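PDB 5LPE: kallikrein-10 from Homo sapiens, which is a secreted, zymogen-like serine protease of the kallikrein family that is inhibited by zinc and has a tumour-suppressor role in breast and prostate cancer. Local coordinates for residues Q18-C29 with H44-G55; Q63-T71 with P104-R112. All coordinates share one frame; numbering follows the deposited sequence.

Contact 1: Q18-C29 with H44-G55; sequences QVSLFNGLSFHC and HCGNKPLWARVG. With ZN (zinc ion), chain F.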
loop_
_atom_site.group_PDB
_atom_site.type_symbol
_atom_site.label_atom_id
_atom_site.label_comp_id
_atom_site.label_asym_id
_atom_site.label_seq_id
_atom_site.Cartn_x
_atom_site.Cartn_y
_atom_site.Cartn_z
ATOM N N GLN A 18 2.250 -8.251 -3.870
ATOM C CA GLN A 18 2.695 -7.911 -2.524
ATOM C C GLN A 18 4.216 -7.851 -2.450
ATOM O O GLN A 18 4.909 -8.739 -2.949
ATOM C CB GLN A 18 2.168 -8.941 -1.521
ATOM C CG GLN A 18 2.125 -8.453 -0.092
ATOM C CD GLN A 18 1.049 -7.406 0.141
ATOM O OE1 GLN A 18 0.301 -7.051 -0.778
ATOM N NE2 GLN A 18 0.954 -6.913 1.387
ATOM N N VAL A 19 4.735 -6.799 -1.809
ATOM C CA VAL A 19 6.171 -6.539 -1.722
ATOM C C VAL A 19 6.513 -6.167 -0.287
ATOM O O VAL A 19 5.860 -5.300 0.305
ATOM C CB VAL A 19 6.623 -5.410 -2.674
ATOM C CG1 VAL A 19 8.101 -5.107 -2.465
ATOM C CG2 VAL A 19 6.355 -5.774 -4.141
ATOM N N SER A 20 7.538 -6.812 0.267
ATOM C CA SER A 20 8.107 -6.435 1.556
ATOM C C SER A 20 9.408 -5.683 1.321
ATOM O O SER A 20 10.260 -6.135 0.548
ATOM C CB SER A 20 8.355 -7.659 2.436
ATOM O OG SER A 20 8.827 -8.749 1.673
ATOM N N LEU A 21 9.551 -4.537 1.978
ATOM C CA LEU A 21 10.720 -3.682 1.832
ATOM C C LEU A 21 11.543 -3.755 3.105
ATOM O O LEU A 21 11.008 -3.603 4.209
ATOM C CB LEU A 21 10.319 -2.233 1.542
ATOM C CG LEU A 21 9.719 -1.961 0.172
ATOM C CD1 LEU A 21 9.079 -0.600 0.126
ATOM C CD2 LEU A 21 10.794 -2.067 -0.885
ATOM N N PHE A 22 12.836 -3.983 2.954
ATOM C CA PHE A 22 13.727 -4.073 4.095
ATOM C C PHE A 22 14.776 -2.975 4.037
ATOM O O PHE A 22 15.286 -2.649 2.960
ATOM C CB PHE A 22 14.403 -5.434 4.157
ATOM C CG PHE A 22 13.466 -6.550 4.438
ATOM C CD1 PHE A 22 12.803 -7.187 3.409
ATOM C CD2 PHE A 22 13.236 -6.965 5.732
ATOM C CE1 PHE A 22 11.925 -8.224 3.669
ATOM C CE2 PHE A 22 12.358 -8.000 5.994
ATOM C CZ PHE A 22 11.705 -8.626 4.964
ATOM N N ASN A 23 15.057 -2.391 5.203
ATOM C CA ASN A 23 16.239 -1.570 5.445
ATOM C C ASN A 23 17.201 -2.372 6.314
ATOM O O ASN A 23 16.783 -2.994 7.297
ATOM C CB ASN A 23 15.870 -0.242 6.120
ATOM C CG ASN A 23 17.096 0.596 6.488
ATOM O OD1 ASN A 23 17.387 0.804 7.668
ATOM N ND2 ASN A 23 17.822 1.069 5.474
ATOM N N GLY A 24 18.479 -2.364 5.946
ATOM C CA GLY A 24 19.416 -3.279 6.576
ATOM C C GLY A 24 18.902 -4.694 6.437
ATOM O O GLY A 24 18.518 -5.134 5.346
ATOM N N LEU A 25 18.899 -5.422 7.554
ATOM C CA LEU A 25 18.257 -6.727 7.671
ATOM C C LEU A 25 16.846 -6.619 8.249
ATOM O O LEU A 25 16.234 -7.642 8.580
ATOM C CB LEU A 25 19.115 -7.674 8.521
ATOM C CG LEU A 25 20.429 -8.221 7.940
ATOM C CD1 LEU A 25 20.188 -8.921 6.596
ATOM C CD2 LEU A 25 21.514 -7.144 7.810
ATOM N N SER A 26 16.337 -5.402 8.408
ATOM C CA SER A 26 15.130 -5.131 9.172
ATOM C C SER A 26 13.945 -4.812 8.265
ATOM O O SER A 26 14.099 -4.189 7.211
ATOM C CB SER A 26 15.367 -3.961 10.118
ATOM O OG SER A 26 14.142 -3.485 10.621
ATOM N N PHE A 27 12.755 -5.235 8.694
ATOM C CA PHE A 27 11.538 -4.891 7.977
ATOM C C PHE A 27 11.249 -3.404 8.090
ATOM O O PHE A 27 11.457 -2.790 9.137
ATOM C CB PHE A 27 10.359 -5.669 8.524
ATOM C CG PHE A 27 9.106 -5.492 7.729
ATOM C CD1 PHE A 27 8.884 -6.257 6.590
ATOM C CD2 PHE A 27 8.145 -4.564 8.113
ATOM C CE1 PHE A 27 7.728 -6.104 5.854
ATOM C CE2 PHE A 27 6.979 -4.405 7.376
ATOM C CZ PHE A 27 6.767 -5.177 6.252
ATOM N N HIS A 28 10.744 -2.823 7.012
ATOM C CA HIS A 28 10.460 -1.396 7.032
ATOM C C HIS A 28 9.028 -1.120 6.593
ATOM O O HIS A 28 8.219 -0.614 7.372
ATOM C CB HIS A 28 11.449 -0.640 6.140
ATOM C CG HIS A 28 11.674 0.780 6.559
ATOM N ND1 HIS A 28 12.362 1.118 7.707
ATOM C CD2 HIS A 28 11.309 1.949 5.984
ATOM C CE1 HIS A 28 12.420 2.433 7.814
ATOM N NE2 HIS A 28 11.787 2.962 6.781
ATOM N N CYS A 29 8.702 -1.437 5.348
ATOM C CA CYS A 29 7.396 -1.111 4.818
ATOM C C CYS A 29 6.937 -2.192 3.864
ATOM O O CYS A 29 7.721 -3.012 3.386
ATOM C CB CYS A 29 7.407 0.232 4.089
ATOM S SG CYS A 29 7.342 1.618 5.216
ATOM N N HIS A 44 6.807 8.145 3.571
ATOM C CA HIS A 44 7.373 8.141 4.923
ATOM C C HIS A 44 8.260 6.937 5.175
ATOM O O HIS A 44 8.890 6.868 6.236
ATOM C CB HIS A 44 6.283 8.192 6.006
ATOM C CG HIS A 44 5.542 6.902 6.198
ATOM N ND1 HIS A 44 4.186 6.786 5.977
ATOM C CD2 HIS A 44 5.963 5.679 6.602
ATOM C CE1 HIS A 44 3.808 5.544 6.222
ATOM N NE2 HIS A 44 4.868 4.850 6.599
ATOM N N CYS A 45 8.290 5.983 4.245
ATOM C CA CYS A 45 9.179 4.830 4.268
ATOM C C CYS A 45 10.542 5.121 3.657
ATOM O O CYS A 45 11.368 4.206 3.554
ATOM C CB CYS A 45 8.541 3.665 3.511
ATOM S SG CYS A 45 6.900 3.187 4.061
ATOM N N GLY A 46 10.790 6.362 3.242
ATOM C CA GLY A 46 11.962 6.693 2.451
ATOM C C GLY A 46 13.213 7.054 3.222
ATOM O O GLY A 46 14.092 7.724 2.677
ATOM N N ASN A 47 13.306 6.622 4.484
ATOM C CA ASN A 47 14.555 6.762 5.232
ATOM C C ASN A 47 15.733 6.300 4.387
ATOM O O ASN A 47 16.738 7.013 4.264
ATOM C CB ASN A 47 14.497 5.961 6.540
ATOM C CG ASN A 47 13.162 6.098 7.264
ATOM O OD1 ASN A 47 12.169 5.471 6.880
ATOM N ND2 ASN A 47 13.137 6.907 8.322
ATOM N N LYS A 48 15.607 5.111 3.784
ATOM C CA LYS A 48 16.500 4.607 2.732
ATOM C C LYS A 48 17.883 4.277 3.285
ATOM O O LYS A 48 18.283 4.821 4.311
ATOM C CB LYS A 48 16.613 5.628 1.586
ATOM C CG LYS A 48 15.841 5.243 0.335
ATOM C CD LYS A 48 15.615 6.437 -0.571
ATOM C CE LYS A 48 14.239 7.050 -0.346
ATOM N NZ LYS A 48 14.002 8.291 -1.144
ATOM N N PRO A 49 18.634 3.392 2.614
ATOM C CA PRO A 49 18.338 2.576 1.430
ATOM C C PRO A 49 17.438 1.389 1.724
ATOM O O PRO A 49 17.400 0.935 2.872
ATOM C CB PRO A 49 19.716 2.090 0.990
ATOM C CG PRO A 49 20.567 2.204 2.204
ATOM C CD PRO A 49 20.070 3.381 2.940
ATOM N N LEU A 50 16.757 0.882 0.691
ATOM C CA LEU A 50 15.791 -0.198 0.834
ATOM C C LEU A 50 16.093 -1.328 -0.141
ATOM O O LEU A 50 16.823 -1.158 -1.122
ATOM C CB LEU A 50 14.360 0.296 0.596
ATOM C CG LEU A 50 13.730 1.194 1.651
ATOM C CD1 LEU A 50 12.267 1.426 1.327
ATOM C CD2 LEU A 50 13.892 0.587 3.032
ATOM N N TRP A 51 15.505 -2.491 0.136
ATOM C CA TRP A 51 15.520 -3.589 -0.815
ATOM C C TRP A 51 14.224 -4.380 -0.686
ATOM O O TRP A 51 13.640 -4.472 0.395
ATOM C CB TRP A 51 16.754 -4.486 -0.629
ATOM C CG TRP A 51 16.946 -5.086 0.733
ATOM C CD1 TRP A 51 17.531 -4.491 1.817
ATOM C CD2 TRP A 51 16.595 -6.422 1.149
ATOM N NE1 TRP A 51 17.542 -5.364 2.887
ATOM C CE2 TRP A 51 16.983 -6.557 2.500
ATOM C CE3 TRP A 51 15.984 -7.509 0.514
ATOM C CZ2 TRP A 51 16.772 -7.733 3.229
ATOM C CZ3 TRP A 51 15.780 -8.684 1.247
ATOM C CH2 TRP A 51 16.172 -8.779 2.588
ATOM N N ALA A 52 13.792 -4.962 -1.803
ATOM C CA ALA A 52 12.425 -5.428 -1.992
ATOM C C ALA A 52 12.393 -6.933 -2.215
ATOM O O ALA A 52 12.993 -7.436 -3.173
ATOM C CB ALA A 52 11.776 -4.715 -3.181
ATOM N N ARG A 53 11.668 -7.643 -1.346
ATOM C CA ARG A 53 11.333 -9.046 -1.555
ATOM C C ARG A 53 9.950 -9.119 -2.189
ATOM O O ARG A 53 8.970 -8.669 -1.592
ATOM C CB ARG A 53 11.356 -9.830 -0.244
ATOM C CG ARG A 53 11.442 -11.336 -0.480
ATOM C CD ARG A 53 11.438 -12.168 0.796
ATOM N NE ARG A 53 10.274 -13.047 0.831
ATOM C CZ ARG A 53 9.164 -12.789 1.519
ATOM N NH1 ARG A 53 8.145 -13.643 1.485
ATOM N NH2 ARG A 53 9.076 -11.679 2.246
ATOM N N VAL A 54 9.865 -9.683 -3.385
ATOM C CA VAL A 54 8.611 -9.680 -4.133
ATOM C C VAL A 54 8.048 -11.092 -4.215
ATOM O O VAL A 54 8.779 -12.080 -4.168
ATOM C CB VAL A 54 8.786 -9.077 -5.544
ATOM C CG1 VAL A 54 9.246 -7.638 -5.443
ATOM C CG2 VAL A 54 9.762 -9.893 -6.355
ATOM N N GLY A 55 6.726 -11.180 -4.294
ATOM C CA GLY A 55 6.064 -12.443 -4.571
ATOM C C GLY A 55 5.568 -13.306 -3.423
ATOM O O GLY A 55 6.231 -13.482 -2.389
HETATM ZN ZN ZN F . 3.179 8.624 6.009
#

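Contact 2: Q63-T71 with P104-R112; sequences QGEQLRRTT and PVVLGPRVR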
loop_
_atom_site.group_PDB
_atom_site.type_symbol
_atom_site.label_atom_id
_atom_site.label_comp_id
_atom_site.label_asym_id
_atom_site.label_seq_id
_atom_site.Cartn_x
_atom_site.Cartn_y
_atom_site.Cartn_z
ATOM N N GLN A 63 16.687 -16.688 0.588
ATOM C CA GLN A 63 15.553 -17.277 -0.093
ATOM C C GLN A 63 14.609 -16.197 -0.589
ATOM O O GLN A 63 15.046 -15.160 -1.019
ATOM C CB GLN A 63 14.851 -18.305 0.792
ATOM C CG GLN A 63 13.962 -17.750 1.875
ATOM C CD GLN A 63 14.716 -16.956 2.910
ATOM O OE1 GLN A 63 15.928 -16.830 2.858
ATOM N NE2 GLN A 63 13.999 -16.413 3.844
ATOM N N GLY A 64 13.320 -16.455 -0.566
ATOM C CA GLY A 64 12.328 -15.496 -1.020
ATOM C C GLY A 64 12.203 -15.798 -2.473
ATOM O O GLY A 64 13.218 -16.147 -3.044
ATOM N N GLU A 65 11.034 -15.646 -3.075
ATOM C CA GLU A 65 10.952 -16.013 -4.452
ATOM C C GLU A 65 11.902 -15.158 -5.239
ATOM O O GLU A 65 12.870 -15.681 -5.778
ATOM C CB GLU A 65 9.544 -15.817 -4.939
ATOM C CG GLU A 65 8.642 -16.977 -4.606
ATOM C CD GLU A 65 8.151 -17.729 -5.812
ATOM O OE1 GLU A 65 8.173 -17.181 -6.909
ATOM O OE2 GLU A 65 7.710 -18.869 -5.660
ATOM N N GLN A 66 11.721 -13.849 -5.220
ATOM C CA GLN A 66 12.623 -13.000 -5.953
ATOM C C GLN A 66 13.030 -11.818 -5.148
ATOM O O GLN A 66 12.210 -11.067 -4.695
ATOM C CB GLN A 66 12.031 -12.604 -7.287
ATOM C CG GLN A 66 11.689 -13.812 -8.114
ATOM C CD GLN A 66 10.814 -13.558 -9.325
ATOM O OE1 GLN A 66 10.915 -12.545 -9.985
ATOM N NE2 GLN A 66 9.984 -14.530 -9.641
ATOM N N LEU A 67 14.328 -11.663 -4.995
ATOM C CA LEU A 67 14.873 -10.585 -4.240
ATOM C C LEU A 67 15.403 -9.550 -5.152
ATOM O O LEU A 67 16.030 -9.836 -6.129
ATOM C CB LEU A 67 16.023 -11.066 -3.375
ATOM C CG LEU A 67 15.645 -11.850 -2.143
ATOM C CD1 LEU A 67 16.822 -12.071 -1.228
ATOM C CD2 LEU A 67 14.569 -11.096 -1.422
ATOM N N ARG A 68 15.153 -8.318 -4.811
ATOM C CA ARG A 68 15.722 -7.242 -5.610
ATOM C C ARG A 68 16.089 -6.117 -4.662
ATOM O O ARG A 68 15.737 -6.125 -3.486
ATOM C CB ARG A 68 14.768 -6.707 -6.689
ATOM C CG ARG A 68 14.368 -7.694 -7.747
ATOM C CD ARG A 68 15.521 -8.091 -8.639
ATOM N NE ARG A 68 15.008 -8.780 -9.816
ATOM C CZ ARG A 68 14.725 -10.076 -9.853
ATOM N NH1 ARG A 68 14.916 -10.824 -8.780
ATOM N NH2 ARG A 68 14.252 -10.623 -10.958
ATOM N N ARG A 69 16.818 -5.148 -5.174
ATOM C CA ARG A 69 17.094 -3.945 -4.420
ATOM C C ARG A 69 16.722 -2.745 -5.237
ATOM O O ARG A 69 16.560 -2.816 -6.454
ATOM C CB ARG A 69 18.544 -3.828 -4.050
ATOM C CG ARG A 69 18.876 -4.896 -3.180
ATOM C CD ARG A 69 20.282 -4.869 -2.999
ATOM N NE ARG A 69 20.847 -5.999 -3.681
ATOM C CZ ARG A 69 21.978 -6.532 -3.285
ATOM N NH1 ARG A 69 22.466 -7.611 -3.890
ATOM N NH2 ARG A 69 22.514 -6.058 -2.159
ATOM N N THR A 70 16.624 -1.630 -4.548
ATOM C CA THR A 70 16.154 -0.421 -5.184
ATOM C C THR A 70 17.342 0.480 -5.504
ATOM O O THR A 70 18.391 0.424 -4.856
ATOM C CB THR A 70 15.104 0.270 -4.302
ATOM O OG1 THR A 70 15.682 0.618 -3.051
ATOM C CG2 THR A 70 13.971 -0.695 -4.024
ATOM N N THR A 71 17.210 1.220 -6.596
ATOM C CA THR A 71 18.158 2.269 -6.937
ATOM C C THR A 71 17.450 3.617 -6.903
ATOM O O THR A 71 17.628 4.383 -5.955
ATOM C CB THR A 71 18.775 2.000 -8.307
ATOM O OG1 THR A 71 17.726 1.701 -9.237
ATOM C CG2 THR A 71 19.713 0.817 -8.236
ATOM N N PRO A 104 14.815 -6.025 -13.290
ATOM C CA PRO A 104 13.374 -6.256 -13.447
ATOM C C PRO A 104 12.937 -7.577 -12.839
ATOM O O PRO A 104 13.682 -8.561 -12.811
ATOM C CB PRO A 104 13.171 -6.269 -14.969
ATOM C CG PRO A 104 14.404 -5.677 -15.545
ATOM C CD PRO A 104 15.510 -5.965 -14.583
ATOM N N VAL A 105 11.701 -7.586 -12.348
ATOM C CA VAL A 105 11.051 -8.832 -11.980
ATOM C C VAL A 105 10.828 -9.668 -13.237
ATOM O O VAL A 105 10.674 -9.136 -14.343
ATOM C CB VAL A 105 9.732 -8.507 -11.257
ATOM C CG1 VAL A 105 8.714 -9.590 -11.459
ATOM C CG2 VAL A 105 9.986 -8.297 -9.793
ATOM N N VAL A 106 10.854 -10.987 -13.084
ATOM C CA VAL A 106 10.405 -11.889 -14.137
ATOM C C VAL A 106 8.931 -12.159 -13.869
ATOM O O VAL A 106 8.596 -12.830 -12.892
ATOM C CB VAL A 106 11.214 -13.194 -14.154
ATOM C CG1 VAL A 106 10.911 -14.002 -15.411
ATOM C CG2 VAL A 106 12.721 -12.921 -14.024
ATOM N N LEU A 107 8.049 -11.678 -14.747
ATOM C CA LEU A 107 6.620 -11.780 -14.470
ATOM C C LEU A 107 6.214 -13.246 -14.499
ATOM O O LEU A 107 6.295 -13.900 -15.542
ATOM C CB LEU A 107 5.850 -10.988 -15.521
ATOM C CG LEU A 107 4.335 -10.816 -15.402
ATOM C CD1 LEU A 107 3.998 -9.585 -14.547
ATOM C CD2 LEU A 107 3.657 -10.728 -16.782
ATOM N N GLY A 108 5.798 -13.781 -13.358
ATOM C CA GLY A 108 5.317 -15.140 -13.307
ATOM C C GLY A 108 3.870 -15.237 -12.893
ATOM O O GLY A 108 3.202 -14.232 -12.659
ATOM N N PRO A 109 3.411 -16.438 -12.635
ATOM C CA PRO A 109 2.105 -16.639 -12.033
ATOM C C PRO A 109 2.182 -16.095 -10.622
ATOM O O PRO A 109 1.290 -15.506 -10.068
ATOM C CB PRO A 109 1.997 -18.148 -11.926
ATOM C CG PRO A 109 3.294 -18.714 -12.296
ATOM C CD PRO A 109 4.262 -17.619 -12.494
ATOM N N ARG A 110 3.328 -16.385 -10.054
ATOM C CA ARG A 110 3.794 -16.055 -8.731
ATOM C C ARG A 110 4.028 -14.591 -8.371
ATOM O O ARG A 110 3.839 -14.192 -7.253
ATOM C CB ARG A 110 5.087 -16.791 -8.588
ATOM C CG ARG A 110 6.093 -16.255 -9.561
ATOM C CD ARG A 110 7.209 -17.218 -9.579
ATOM N NE ARG A 110 6.706 -18.453 -10.142
ATOM C CZ ARG A 110 7.280 -19.639 -9.987
ATOM N NH1 ARG A 110 6.764 -20.710 -10.570
ATOM N NH2 ARG A 110 8.365 -19.748 -9.249
ATOM N N VAL A 111 4.513 -13.822 -9.320
ATOM C CA VAL A 111 4.772 -12.422 -9.138
ATOM C C VAL A 111 4.282 -11.641 -10.328
ATOM O O VAL A 111 4.772 -11.824 -11.367
ATOM C CB VAL A 111 6.291 -12.207 -9.042
ATOM C CG1 VAL A 111 6.654 -10.760 -8.978
ATOM C CG2 VAL A 111 6.844 -12.879 -7.834
ATOM N N ARG A 112 3.347 -10.744 -10.179
ATOM C CA ARG A 112 2.854 -9.890 -11.250
ATOM C C ARG A 112 2.666 -8.476 -10.728
ATOM O O ARG A 112 2.431 -8.252 -9.541
ATOM C CB ARG A 112 1.500 -10.350 -11.822
ATOM C CG ARG A 112 1.435 -11.698 -12.481
ATOM C CD ARG A 112 0.280 -12.545 -11.938
ATOM N NE ARG A 112 -0.976 -11.806 -11.811
ATOM C CZ ARG A 112 -2.115 -12.337 -11.358
ATOM N NH1 ARG A 112 -2.170 -13.616 -10.997
ATOM N NH2 ARG A 112 -3.209 -11.588 -11.269
#

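Contact 1: Q18-C29 with H44-G55
W51 holds CG between its backbone N and carbonyl carbon (chi1 57°), which lays the indole back across strand 18-23, while F22, with CG anti to its carbonyl carbon (chi1 -67°), sets its ring on that indole. The F22 ring forms an offset stack with the six-membered ring of W51, centroids 4.7 Å apart and planes at 24°, while F22 CB sits over the face of the five-membered ring. W51 NE1 donates in the indole plane to G24 O (2.7 Å), tying the indole to the type II' turn N23-S26. At the first residue of the turn, N23 ND2 donates to P49 O in its own amide plane. S20 with R53 and F22 with W51 are antiparallel hydrogen-bonded pairs; V19, L21, A52 and V54 point to the other face, where L21 CD2 meets A52 CB at 3.6 Å inside the first barrel of the chymotrypsin fold. A classic beta bulge sets H28 and C29 together opposite L21; H28 NE2 donates a hydrogen bond to N47 OD1 from above the carboxamide plane, and C29 forms a disulfide with C45, beside H44. H44 ND1 binds zinc with D92 and D95, so the metal engages the probable charge-relay histidine directly, consistent with inhibition; H44 NE2 is hydrogen-bonded to S187.

Contact 2: Q63-T71 with P104-R112
E65 meets R110 at the start of the contact, their side chains roughly perpendicular, in a long and doubtful salt bridge, since the position of E65 OE1 is uncertain. Q66 follows, stretched out (chi2 167°), which carries the amide across to the loop. There its OE1 accepts a weak hydrogen bond from V106 N at 3.5 Å, and Q66 NE2 lies 4.0 Å from V111 CG2. Strand 66-75 belongs to the first beta-barrel of the chymotrypsin fold, and 104-112 to the long connection from strand 97-101 toward the second barrel, so these side chains join barrel wall to interdomain linker. R68 then bends at chi2 (-68°) and presents the NE-NH2 edge of its guanidinium to P104 O, NH2 at 2.8 Å and NE at 3.3 Å. Both donors approach from one face of the carbonyl plane, NE from well above it. Away from that edge, R68 NH1 donates to L67 O at 3.0 Å in the guanidinium plane, which restrains the rotation of the group. A leucine in place of R68 would probably leave P104 O without these two donors and remove this tie between linker and strand. R68 NE also makes a weak hydrogen bond to R103 O.

Overall arrangement
Both contacts involve the first barrel, contact 2 through strand 66-75 alone, which neighbours strand 51-54 of contact 1: A52 N probably bonds to R68 O, and L50 O to T70 OG1. Contact 1 lies nearer the centre of the chain, with half of its touching residues buried, and combines a regular strand ladder, an apolar inner face, a disulfide and a zinc-bound histidine. Contact 2, some 13 Å away between centres, is smaller and more peripheral; it pairs a strand with an irregular loop through polar side chains and is remote from the annotated sites. On the outer side of the shared sheet, W51 packs on R69 and R53 on L67, linking the two contacts by side chains as well as backbone.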